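Local coordinates for protein acetyltransferase, GNAT family (Streptococcus agalactiae 2603V/R, PDB 2PC1) that probably transfers an acyl group, perhaps acetyl from acetyl-CoA as in other GNAT-family enzymes, to an unspecified acceptor, at residues 75-79 with 80-84; 23-26 with 27-31; 31-34 with 35-39. All blocks are in the same frame, centred on the assembly; numbering follows the deposited sequence. Where two conformers were deposited one is given.

Interaction 1 of 3, residues 75-79 with 80-84; sequences VGIED and GMLAT
The flat groups that meet in this hairpin are peptide groups, and the carbonyl of Gly-76 turns toward both Ala-83 and Thr-84. Ala-83 N meets Gly-76 O almost head-on, at 2.9 Å. Thr-84 N reaches the same oxygen in the carbonyl plane, on a lone pair, over a longer 3.3 Å. In return, Gly-76 N bonds to Thr-84 O at 3.0 Å, standing above the plane of that carbonyl. Two residues thus face one, which is a classic beta bulge. It shifts the register by one between Gly-76 and Ile-77. Beyond it, Glu-78 and Met-81, a selenomethionine, form a hydrogen-bonded antiparallel pair, with Glu-78 N 2.9 Å from Met-81 O in the carbonyl plane. Asp-79 and Gly-80, both with positive phi, are the central residues of the type I' turn from Glu-78 to Met-81.

Val-75, Ile-77 and Leu-82 share one face of the hairpin. CD1 of Ile-77 lies 3.9 Å from CG of Leu-82. Val-75 CG1 touches Leu-82 CD1 at 3.8 Å, and these two side chains cross at about a right angle. Leu-82 has CG anti to its backbone N (chi1 -158°), which brings CG against both Val-75 CG1 and Ile-77 CD1. Thr-84 belongs to the other face. Its OG1 sits between the backbone N and the carbonyl carbon (chi1 61°), and comes within 3.2 Å of Gly-76 CA. On that face Glu-78 CB also packs on Ala-83 CB at 4.0 Å, and Leu-128 of helix 127-139 touches both.

The chemistry is divided. Backbone bonds set the register and the bulge. Val-75 and Leu-82 pack against helix 30-46, where Ile-33 touches both and Leu-36 touches Leu-82, while Ile-77 packs on strand 20-24.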
loop_
_atom_site.group_PDB
_atom_site.type_symbol
_atom_site.label_atom_id
_atom_site.label_comp_id
_atom_site.label_asym_id
_atom_site.label_seq_id
_atom_site.Cartn_x
_atom_site.Cartn_y
_atom_site.Cartn_z
ATOM N N VAL A 75 -1.538 -3.922 -9.698
ATOM C CA VAL A 75 -2.984 -4.102 -9.524
ATOM C C VAL A 75 -3.328 -5.545 -9.237
ATOM O O VAL A 75 -2.568 -6.468 -9.582
ATOM C CB VAL A 75 -3.783 -3.607 -10.755
ATOM C CG1 VAL A 75 -3.669 -2.104 -10.859
ATOM C CG2 VAL A 75 -3.309 -4.284 -12.056
ATOM N N GLY A 76 -4.484 -5.732 -8.628
ATOM C CA GLY A 76 -5.045 -7.065 -8.434
ATOM C C GLY A 76 -6.370 -7.127 -9.173
ATOM O O GLY A 76 -7.215 -6.235 -9.032
ATOM N N ILE A 77 -6.554 -8.186 -9.940
ATOM C CA ILE A 77 -7.715 -8.385 -10.785
ATOM C C ILE A 77 -8.473 -9.575 -10.206
ATOM O O ILE A 77 -7.907 -10.661 -10.033
ATOM C CB ILE A 77 -7.304 -8.690 -12.251
ATOM C CG1 ILE A 77 -6.263 -7.707 -12.779
ATOM C CG2 ILE A 77 -8.527 -8.763 -13.186
ATOM C CD1 ILE A 77 -6.653 -6.278 -12.705
ATOM N N GLU A 78 -9.745 -9.346 -9.888
ATOM C CA GLU A 78 -10.626 -10.334 -9.265
ATOM C C GLU A 78 -11.855 -10.422 -10.165
ATOM O O GLU A 78 -12.482 -9.407 -10.462
ATOM C CB GLU A 78 -11.013 -9.873 -7.860
ATOM C CG GLU A 78 -11.937 -10.829 -7.067
ATOM C CD GLU A 78 -11.204 -12.016 -6.461
ATOM O OE1 GLU A 78 -9.996 -12.197 -6.736
ATOM O OE2 GLU A 78 -11.848 -12.765 -5.690
ATOM N N ASP A 79 -12.164 -11.633 -10.636
ATOM C CA ASP A 79 -13.295 -11.854 -11.540
ATOM C C ASP A 79 -13.250 -10.918 -12.758
ATOM O O ASP A 79 -14.267 -10.354 -13.169
ATOM C CB ASP A 79 -14.614 -11.690 -10.778
ATOM C CG ASP A 79 -14.706 -12.586 -9.533
ATOM O OD1 ASP A 79 -13.944 -13.582 -9.413
ATOM O OD2 ASP A 79 -15.558 -12.289 -8.666
ATOM N N GLY A 80 -12.062 -10.721 -13.317
ATOM C CA GLY A 80 -11.899 -9.880 -14.503
ATOM C C GLY A 80 -11.970 -8.373 -14.275
ATOM O O GLY A 80 -11.934 -7.606 -15.231
HETATM N N MSE A 81 -12.052 -7.956 -13.012
HETATM C CA MSE A 81 -12.228 -6.550 -12.651
HETATM C C MSE A 81 -11.020 -6.045 -11.868
HETATM O O MSE A 81 -10.491 -6.752 -11.031
HETATM C CB MSE A 81 -13.488 -6.394 -11.798
HETATM C CG MSE A 81 -14.663 -7.246 -12.278
HETATM SE SE MSE A 81 -16.245 -6.225 -12.738
HETATM C CE MSE A 81 -15.407 -5.012 -13.873
ATOM N N LEU A 82 -10.613 -4.806 -12.134
ATOM C CA LEU A 82 -9.515 -4.186 -11.397
ATOM C C LEU A 82 -10.021 -3.843 -10.013
ATOM O O LEU A 82 -10.847 -2.939 -9.858
ATOM C CB LEU A 82 -8.985 -2.943 -12.148
ATOM C CG LEU A 82 -7.545 -2.548 -11.783
ATOM C CD1 LEU A 82 -6.869 -1.763 -12.933
ATOM C CD2 LEU A 82 -7.528 -1.766 -10.483
ATOM N N ALA A 83 -9.535 -4.572 -9.005
ATOM C CA ALA A 83 -10.061 -4.527 -7.660
ATOM C C ALA A 83 -9.162 -3.851 -6.623
ATOM O O ALA A 83 -9.622 -3.393 -5.577
ATOM C CB ALA A 83 -10.357 -5.931 -7.210
ATOM N N THR A 84 -7.851 -3.870 -6.842
ATOM C CA THR A 84 -6.907 -3.355 -5.876
ATOM C C THR A 84 -5.767 -2.679 -6.629
ATOM O O THR A 84 -5.467 -3.006 -7.760
ATOM C CB THR A 84 -6.309 -4.456 -4.994
ATOM O OG1 THR A 84 -5.600 -5.406 -5.809
ATOM C CG2 THR A 84 -7.382 -5.210 -4.203
#

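Interaction 2 of 3, residues 23-26 with 27-31; sequences RLAF and PNEID
Arg-23 and Glu-29 form a two-pronged salt bridge across the link between strand 20-24 and helix 30-46, the first strand-to-helix connection in the GNAT domain. The two side chains come from opposite directions. The guanidinium grips the carboxylate end-on. NH1 of Arg-23 is 2.8 Å from OE1 of Glu-29, and NH2 of Arg-23 is 2.8 Å from OE2 of Glu-29. Both bonds are nearly straight and use the syn sides of the oxygens. The two planes lie 21° apart.

Arg-23 starts with CG between the backbone N and the carbonyl carbon (chi1 56°), then runs extended to NE. This brings the guanidinium alongside its own chain, where NH1 also bonds to Leu-24 O at 3.0 Å. NE is held by Gln-21, so several bonds fix the rotation of the group. Glu-29 has CG anti to the carbonyl carbon (chi1 -65°) and is extended beyond it. The carboxylate is thereby carried back to the preceding strand end.

Glu-29 OE1 takes a second bond, from Phe-26 N at 2.9 Å, on its anti side. The backbones answer this with Glu-29 N to Phe-26 O, also 2.9 Å. Phe-26 and Glu-29 are therefore joined twice around the short 3-10 turn 27-29, which leads into the helix. Glu-29 is buried, and three N-H donors grip its carboxylate, two at OE1 and one at OE2, which probably stabilises its negative charge. Only a corner of the Phe-26 ring comes over one face of the guanidinium: CE2 of Phe-26 stands 3.5 Å above the plane of the Arg-23 group, offset toward its rim.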
loop_
_atom_site.group_PDB
_atom_site.type_symbol
_atom_site.label_atom_id
_atom_site.label_comp_id
_atom_site.label_asym_id
_atom_site.label_seq_id
_atom_site.Cartn_x
_atom_site.Cartn_y
_atom_site.Cartn_z
ATOM N N ARG A 23 -0.325 -8.075 -10.976
ATOM C CA ARG A 23 0.606 -7.711 -12.031
ATOM C C ARG A 23 0.820 -6.221 -12.066
ATOM O O ARG A 23 0.049 -5.453 -11.496
ATOM C CB ARG A 23 0.099 -8.156 -13.391
ATOM C CG ARG A 23 -1.262 -7.645 -13.731
ATOM C CD ARG A 23 -1.534 -7.743 -15.240
ATOM N NE ARG A 23 -2.913 -7.416 -15.577
ATOM C CZ ARG A 23 -3.397 -6.176 -15.684
ATOM N NH1 ARG A 23 -2.617 -5.120 -15.470
ATOM N NH2 ARG A 23 -4.685 -5.991 -15.978
ATOM N N LEU A 24 1.819 -5.798 -12.807
ATOM C CA LEU A 24 1.972 -4.373 -13.052
ATOM C C LEU A 24 0.788 -3.833 -13.825
ATOM O O LEU A 24 0.259 -4.487 -14.721
ATOM C CB LEU A 24 3.258 -4.131 -13.827
ATOM C CG LEU A 24 4.546 -4.394 -13.060
ATOM C CD1 LEU A 24 5.702 -4.345 -14.041
ATOM C CD2 LEU A 24 4.733 -3.410 -11.939
ATOM N N ALA A 25 0.364 -2.634 -13.437
ATOM C CA ALA A 25 -0.662 -1.928 -14.179
ATOM C C ALA A 25 -0.163 -1.545 -15.554
ATOM O O ALA A 25 1.019 -1.260 -15.718
ATOM C CB ALA A 25 -1.071 -0.697 -13.440
ATOM N N PHE A 26 -1.063 -1.520 -16.533
ATOM C CA PHE A 26 -0.791 -0.903 -17.818
ATOM C C PHE A 26 -1.286 0.546 -17.879
ATOM O O PHE A 26 -2.234 0.911 -17.177
ATOM C CB PHE A 26 -1.480 -1.674 -18.946
ATOM C CG PHE A 26 -0.988 -3.073 -19.122
ATOM C CD1 PHE A 26 0.171 -3.308 -19.847
ATOM C CD2 PHE A 26 -1.687 -4.144 -18.605
ATOM C CE1 PHE A 26 0.645 -4.607 -20.032
ATOM C CE2 PHE A 26 -1.215 -5.457 -18.772
ATOM C CZ PHE A 26 -0.053 -5.674 -19.483
ATOM N N PRO A 27 -0.671 1.359 -18.749
ATOM C CA PRO A 27 -1.110 2.747 -18.834
ATOM C C PRO A 27 -2.576 2.930 -19.117
ATOM O O PRO A 27 -3.197 3.864 -18.598
ATOM C CB PRO A 27 -0.258 3.299 -19.955
ATOM C CG PRO A 27 0.994 2.447 -19.932
ATOM C CD PRO A 27 0.503 1.087 -19.580
ATOM N N ASN A 28 -3.196 2.056 -19.908
ATOM C CA ASN A 28 -4.596 2.293 -20.190
ATOM C C ASN A 28 -5.521 1.909 -19.056
ATOM O O ASN A 28 -6.748 2.044 -19.212
ATOM C CB ASN A 28 -5.024 1.699 -21.525
ATOM C CG ASN A 28 -5.248 0.223 -21.480
ATOM O OD1 ASN A 28 -5.055 -0.458 -20.472
ATOM N ND2 ASN A 28 -5.672 -0.309 -22.646
ATOM N N GLU A 29 -4.970 1.519 -17.902
ATOM C CA GLU A 29 -5.784 1.265 -16.719
ATOM C C GLU A 29 -5.891 2.476 -15.798
ATOM O O GLU A 29 -6.510 2.386 -14.733
ATOM C CB GLU A 29 -5.229 0.059 -15.971
ATOM C CG GLU A 29 -5.368 -1.183 -16.832
ATOM C CD GLU A 29 -4.864 -2.443 -16.189
ATOM O OE1 GLU A 29 -3.681 -2.507 -15.802
ATOM O OE2 GLU A 29 -5.666 -3.409 -16.093
ATOM N N ILE A 30 -5.333 3.612 -16.216
ATOM C CA ILE A 30 -5.321 4.782 -15.377
ATOM C C ILE A 30 -6.727 5.191 -14.886
ATOM O O ILE A 30 -6.889 5.487 -13.701
ATOM C CB ILE A 30 -4.564 5.981 -16.064
ATOM C CG1 ILE A 30 -4.539 7.215 -15.161
ATOM C CG2 ILE A 30 -5.190 6.380 -17.407
ATOM C CD1 ILE A 30 -3.778 7.017 -13.879
ATOM N N ASP A 31 -7.742 5.175 -15.745
ATOM C CA ASP A 31 -9.063 5.623 -15.315
ATOM C C ASP A 31 -9.677 4.652 -14.337
ATOM O O ASP A 31 -10.317 5.064 -13.364
ATOM C CB ASP A 31 -9.994 5.830 -16.509
ATOM C CG ASP A 31 -9.581 6.994 -17.376
ATOM O OD1 ASP A 31 -8.875 7.889 -16.889
ATOM O OD2 ASP A 31 -9.945 6.989 -18.566
#

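Interaction 3 of 3, residues 31-34 with 35-39; sequences DQIM and LLIEE
Residues 31-34 and 35-39 meet as successive turns near the start of helix 30-46, and Ile-33 and Ile-37 make an apolar contact across them. Four backbone bonds of the i to i+4 kind hold the turns together. The one from Ile-37 N to Ile-33 O is 2.8 Å long, and that from Glu-38 N to Met-34 O is 2.9 Å.

Ile-33 and Ile-37 lie side by side and point the same way. CG2 of Ile-33 is 4.1 Å from CG1 of Ile-37. Met-34, a selenomethionine, is a less certain partner. Its chain bends at chi2 (-38°) and its end runs forward along the helix, toward Ile-37. The approach of CE is doubtful, because the modelled SE-CE bond is too short. Leu-35 lays its CG 3.4 Å from Asp-31 O, on the exposed flank. Two acidic side chains form salt bridges with arginines: Asp-31 with Arg-61 and Glu-38 with Arg-41.

The buried side is shared among several elements. Ile-33 reaches Leu-82 and Tyr-85 of strand 81-91 and Ile-64 of helix 61-70. Met-34 packs on Ile-64 too, while Leu-36 and Ile-37 both touch Ala-118 of strand 111-119.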
loop_
_atom_site.group_PDB
_atom_site.type_symbol
_atom_site.label_atom_id
_atom_site.label_comp_id
_atom_site.label_asym_id
_atom_site.label_seq_id
_atom_site.Cartn_x
_atom_site.Cartn_y
_atom_site.Cartn_z
ATOM N N ASP A 31 -7.742 5.175 -15.745
ATOM C CA ASP A 31 -9.063 5.623 -15.315
ATOM C C ASP A 31 -9.677 4.652 -14.337
ATOM O O ASP A 31 -10.317 5.064 -13.364
ATOM C CB ASP A 31 -9.994 5.830 -16.509
ATOM C CG ASP A 31 -9.581 6.994 -17.376
ATOM O OD1 ASP A 31 -8.875 7.889 -16.889
ATOM O OD2 ASP A 31 -9.945 6.989 -18.566
ATOM N N GLN A 32 -9.511 3.354 -14.557
ATOM C CA GLN A 32 -9.996 2.361 -13.656
ATOM C C GLN A 32 -9.334 2.516 -12.293
ATOM O O GLN A 32 -9.964 2.347 -11.268
ATOM C CB GLN A 32 -9.744 0.946 -14.185
ATOM C CG GLN A 32 -10.556 0.541 -15.374
ATOM C CD GLN A 32 -9.953 -0.695 -16.011
ATOM O OE1 GLN A 32 -10.131 -1.811 -15.530
ATOM N NE2 GLN A 32 -9.190 -0.490 -17.073
ATOM N N ILE A 33 -8.025 2.756 -12.275
ATOM C CA ILE A 33 -7.330 2.939 -11.015
ATOM C C ILE A 33 -7.882 4.187 -10.333
ATOM O O ILE A 33 -8.110 4.178 -9.141
ATOM C CB ILE A 33 -5.804 3.022 -11.228
ATOM C CG1 ILE A 33 -5.274 1.674 -11.752
ATOM C CG2 ILE A 33 -5.107 3.451 -9.937
ATOM C CD1 ILE A 33 -3.877 1.742 -12.332
HETATM N N MSE A 34 -8.108 5.250 -11.095
HETATM C CA MSE A 34 -8.564 6.482 -10.459
HETATM C C MSE A 34 -9.947 6.321 -9.870
HETATM O O MSE A 34 -10.256 6.913 -8.830
HETATM C CB MSE A 34 -8.514 7.651 -11.432
HETATM C CG MSE A 34 -7.111 8.176 -11.751
HETATM SE SE MSE A 34 -5.869 8.210 -10.272
HETATM C CE MSE A 34 -6.394 9.161 -9.309
ATOM N N LEU A 35 -10.797 5.535 -10.520
ATOM C CA LEU A 35 -12.121 5.249 -9.942
ATOM C C LEU A 35 -11.957 4.589 -8.599
ATOM O O LEU A 35 -12.642 4.948 -7.625
ATOM C CB LEU A 35 -12.947 4.347 -10.869
ATOM C CG LEU A 35 -13.445 5.022 -12.134
ATOM C CD1 LEU A 35 -13.876 4.006 -13.210
ATOM C CD2 LEU A 35 -14.591 5.991 -11.832
ATOM N N LEU A 36 -11.043 3.624 -8.496
ATOM C CA LEU A 36 -10.799 2.906 -7.274
ATOM C C LEU A 36 -10.231 3.835 -6.234
ATOM O O LEU A 36 -10.677 3.836 -5.099
ATOM C CB LEU A 36 -9.831 1.725 -7.531
ATOM C CG LEU A 36 -9.279 0.965 -6.326
ATOM C CD1 LEU A 36 -10.380 0.473 -5.381
ATOM C CD2 LEU A 36 -8.429 -0.216 -6.803
ATOM N N ILE A 37 -9.263 4.657 -6.615
ATOM C CA ILE A 37 -8.659 5.627 -5.689
ATOM C C ILE A 37 -9.722 6.561 -5.117
ATOM O O ILE A 37 -9.719 6.855 -3.922
ATOM C CB ILE A 37 -7.561 6.474 -6.392
ATOM C CG1 ILE A 37 -6.305 5.625 -6.682
ATOM C CG2 ILE A 37 -7.152 7.683 -5.569
ATOM C CD1 ILE A 37 -5.494 5.214 -5.437
ATOM N N GLU A 38 -10.611 7.056 -5.967
ATOM C CA GLU A 38 -11.637 7.988 -5.490
ATOM C C GLU A 38 -12.601 7.283 -4.567
ATOM O O GLU A 38 -13.065 7.882 -3.594
ATOM C CB GLU A 38 -12.353 8.689 -6.648
ATOM C CG GLU A 38 -11.457 9.605 -7.440
ATOM C CD GLU A 38 -10.851 10.738 -6.623
ATOM O OE1 GLU A 38 -11.428 11.129 -5.585
ATOM O OE2 GLU A 38 -9.782 11.218 -7.062
ATOM N N GLU A 39 -12.934 6.026 -4.853
ATOM C CA GLU A 39 -13.798 5.258 -3.952
ATOM C C GLU A 39 -13.130 5.131 -2.592
ATOM O O GLU A 39 -13.745 5.372 -1.533
ATOM C CB GLU A 39 -14.175 3.892 -4.561
ATOM C CG GLU A 39 -15.160 3.977 -5.756
ATOM C CD GLU A 39 -15.275 2.653 -6.538
ATOM O OE1 GLU A 39 -14.847 1.604 -6.009
ATOM O OE2 GLU A 39 -15.770 2.676 -7.691
#

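Overall arrangement
The three contacts lie on one side of the domain, with centres 11 to 12 Å apart. Interaction 2 leads into interaction 3 through the shared Asp-31. Interaction 1 comes later in the chain but borders both. Strand 73-78 pairs with strand 20-24, where Val-75 N to Arg-23 O, at 2.8 Å, is a probable hydrogen bond. Leu-82 CD1 lies 3.8 Å from Glu-29 OE2 and 4.0 Å from Ile-33 CG1, so one leucine meets both other contacts. Ala-25 CB and Ile-33 CD1, 3.9 Å apart, join interactions 2 and 3. In GNAT relatives the cofactor pyrophosphate binds at the N-terminal end of the helix that probably corresponds to 127-139; no ligand contact follows for interaction 1.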